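Local coordinates for ubiquitin domain-containing protein DSK2,putative (Plasmodium falciparum, PDB 6JL3) that probably acts as a ubiquitin-binding shuttle factor that recognises proteasomal receptors, likely through its ubiquitin-like domain, at residues A[3-8]-A[65-70]. Numbering follows the deposited sequence.
Sequences MVINVS and VADGNT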
ATOM      1  N   MET A   3      -3.457  12.625  12.164  1.00 31.96           N
ATOM      2  CA  MET A   3      -2.126  12.065  12.368  1.00 29.20           C
ATOM      3  C   MET A   3      -1.820  11.008  11.322  1.00 23.29           C
ATOM      4  O   MET A   3      -2.685  10.215  10.933  1.00 25.57           O
ATOM      5  CB  MET A   3      -2.000  11.459  13.764  1.00 32.94           C
ATOM      6  CG  MET A   3      -1.963  12.487  14.879  1.00 35.07           C
ATOM      7  SD  MET A   3      -0.309  12.808  15.515  0.50 37.62           S
ATOM      8  CE  MET A   3       0.029  11.273  16.374  1.00 37.87           C
ATOM      9  N   VAL A   4      -0.572  10.990  10.874  1.00 18.54           N
ATOM     10  CA  VAL A   4      -0.161  10.090   9.810  1.00 15.28           C
ATOM     11  C   VAL A   4       0.939   9.161  10.310  1.00 13.92           C
ATOM     12  O   VAL A   4       1.645   9.442  11.283  1.00 17.18           O
ATOM     13  CB  VAL A   4       0.279  10.842   8.534  1.00 17.35           C
ATOM     14  CG1 VAL A   4      -0.921  11.495   7.859  1.00 17.74           C
ATOM     15  CG2 VAL A   4       1.348  11.885   8.862  1.00 18.26           C
ATOM     16  N   ILE A   5       1.047   8.020   9.629  1.00 12.23           N
ATOM     17  CA  ILE A   5       2.103   7.042   9.824  1.00 11.68           C
ATOM     18  C   ILE A   5       2.825   6.880   8.488  1.00 11.74           C
ATOM     19  O   ILE A   5       2.265   7.130   7.421  1.00 12.96           O
ATOM     20  CB  ILE A   5       1.556   5.682  10.321  1.00 11.68           C
ATOM     21  CG1 ILE A   5       0.647   5.035   9.269  1.00 11.31           C
ATOM     22  CG2 ILE A   5       0.821   5.851  11.654  1.00 13.41           C
ATOM     23  CD1 ILE A   5       0.387   3.544   9.515  1.00 12.96           C
ATOM     24  N   ASN A   6       4.073   6.435   8.553  1.00 11.35           N
ATOM     25  CA  ASN A   6       4.829   6.154   7.342  1.00 11.06           C
ATOM     26  C   ASN A   6       4.692   4.686   6.964  1.00 11.41           C
ATOM     27  O   ASN A   6       4.785   3.798   7.815  1.00 13.98           O
ATOM     28  CB  ASN A   6       6.312   6.478   7.540  1.00 13.92           C
ATOM     29  CG  ASN A   6       6.577   7.962   7.619  1.00 20.66           C
ATOM     30  OD1 ASN A   6       6.098   8.737   6.789  1.00 22.13           O
ATOM     31  ND2 ASN A   6       7.336   8.370   8.627  0.66 23.37           N
ATOM     32  N   VAL A   7       4.460   4.441   5.679  1.00  9.95           N
ATOM     33  CA  VAL A   7       4.476   3.102   5.111  1.00 10.80           C
ATOM     34  C   VAL A   7       5.386   3.127   3.892  1.00 10.18           C
ATOM     35  O   VAL A   7       5.269   4.013   3.035  1.00 11.22           O
ATOM     36  CB  VAL A   7       3.065   2.617   4.727  1.00 12.38           C
ATOM     37  CG1 VAL A   7       3.123   1.247   4.065  1.00 13.78           C
ATOM     38  CG2 VAL A   7       2.170   2.595   5.962  1.00 14.73           C
ATOM     39  N   SER A   8       6.307   2.174   3.830  1.00 10.09           N
ATOM     40  CA  SER A   8       7.233   2.048   2.721  1.00 10.38           C
ATOM     41  C   SER A   8       6.766   0.943   1.787  1.00 10.53           C
ATOM     42  O   SER A   8       6.160  -0.041   2.216  1.00 12.17           O
ATOM     43  CB  SER A   8       8.634   1.724   3.233  1.00 13.20           C
ATOM     44  OG  SER A   8       9.146   2.797   3.994  1.00 15.12           O
ATOM     45  N   VAL A  65      -1.758  -2.233  10.385  1.00 12.23           N
ATOM     46  CA  VAL A  65      -0.658  -1.477   9.799  1.00 12.15           C
ATOM     47  C   VAL A  65      -0.065  -0.561  10.855  1.00 13.23           C
ATOM     48  O   VAL A  65      -0.784   0.053  11.654  1.00 18.54           O
ATOM     49  CB  VAL A  65      -1.158  -0.689   8.578  1.00 13.44           C
ATOM     50  CG1 VAL A  65      -2.145   0.370   9.008  0.44 14.15           C
ATOM     51  CG2 VAL A  65       0.008  -0.056   7.823  1.00 13.68           C
ATOM     52  N   ALA A  66       1.257  -0.462  10.862  1.00 11.13           N
ATOM     53  CA  ALA A  66       1.974   0.301  11.874  1.00 11.45           C
ATOM     54  C   ALA A  66       3.019   1.194  11.222  1.00 10.14           C
ATOM     55  O   ALA A  66       3.543   0.890  10.147  1.00 10.41           O
ATOM     56  CB  ALA A  66       2.673  -0.630  12.870  1.00 12.91           C
ATOM     57  N   ASP A  67       3.320   2.294  11.903  1.00  9.76           N
ATOM     58  CA  ASP A  67       4.306   3.270  11.449  1.00 10.25           C
ATOM     59  C   ASP A  67       5.649   2.607  11.194  1.00  9.66           C
ATOM     60  O   ASP A  67       6.226   1.977  12.088  1.00 12.03           O
ATOM     61  CB  ASP A  67       4.431   4.331  12.545  1.00 10.67           C
ATOM     62  CG  ASP A  67       5.146   5.589  12.104  1.00 10.43           C
ATOM     63  OD1 ASP A  67       5.490   5.728  10.922  1.00 11.04           O
ATOM     64  OD2 ASP A  67       5.367   6.445  12.976  1.00 12.60           O
ATOM     65  N   GLY A  68       6.131   2.736   9.961  1.00 10.12           N
ATOM     66  CA  GLY A  68       7.397   2.162   9.554  1.00 10.64           C
ATOM     67  C   GLY A  68       7.288   0.846   8.815  1.00 10.64           C
ATOM     68  O   GLY A  68       8.303   0.363   8.303  1.00 12.11           O
ATOM     69  N   ASN A  69       6.098   0.254   8.744  1.00  9.62           N
ATOM     70  CA  ASN A  69       5.943  -1.014   8.047  1.00 10.16           C
ATOM     71  C   ASN A  69       6.300  -0.870   6.569  1.00 10.21           C
ATOM     72  O   ASN A  69       6.151   0.198   5.968  1.00 11.47           O
ATOM     73  CB  ASN A  69       4.492  -1.523   8.137  1.00 10.50           C
ATOM     74  CG  ASN A  69       4.116  -2.164   9.485  1.00 11.23           C
ATOM     75  OD1 ASN A  69       2.931  -2.399   9.735  1.00 12.00           O
ATOM     76  ND2 ASN A  69       5.097  -2.450  10.335  1.00 12.62           N
ATOM     77  N   THR A  70       6.735  -1.981   5.983  1.00 10.36           N
ATOM     78  CA  THR A  70       6.978  -2.093   4.555  1.00 11.15           C
ATOM     79  C   THR A  70       5.978  -3.074   3.958  1.00 11.00           C
ATOM     80  O   THR A  70       5.695  -4.124   4.537  1.00 14.55           O
ATOM     81  CB  THR A  70       8.414  -2.564   4.273  1.00 14.04           C
ATOM     82  OG1 THR A  70       9.338  -1.602   4.800  0.70 11.48           O
ATOM     83  CG2 THR A  70       8.658  -2.734   2.780  1.00 16.28           C
TER
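Residues 5-8, the start of the first strand of the ubiquitin-like beta-grasp fold, run alongside the turn that leads from V65 into strand 70-75, and the parallel bridge between S8 and T70 begins the pairing of these two inner strands of the sheet. S8 N donates to N69 O (2.9 Å), nearly straight and in the carbonyl plane. One step earlier, G68 N gives a 2.7 Å bond to N6 O. A66 to N69 form a type II turn, closed by N69 N on A66 O; G68 occupies its third position with a positive phi of 99°. The N69 side chain folds back, so that its OD1 accepts from A66 N (2.8 Å), the donor lying above the N69 side-chain amide plane.

D67 carries the third bond across. With CG anti to the backbone N (chi1 -166°), its carboxylate lies beside the N6 side chain, and D67 OD1 accepts a hydrogen bond from N6 N (2.8 Å), the donor standing 46° out of the carboxylate plane. D67 CB rests against I5 CB and CG2, the two side chains running in opposite directions. Away from the carboxylate, V65 CG2 meets I5 CD1 and, 3.9 Å away, V7 CG2; both valines also pack on M71. S8 CB touches T70 OG1, and S8 OG bonds T18.

A side-chain carboxylate thus continues the row of hydrogen bonds beyond the last main-chain one, where the turn departs from strand pairing, while I5, V7 and V65 supply the apolar part of the contact.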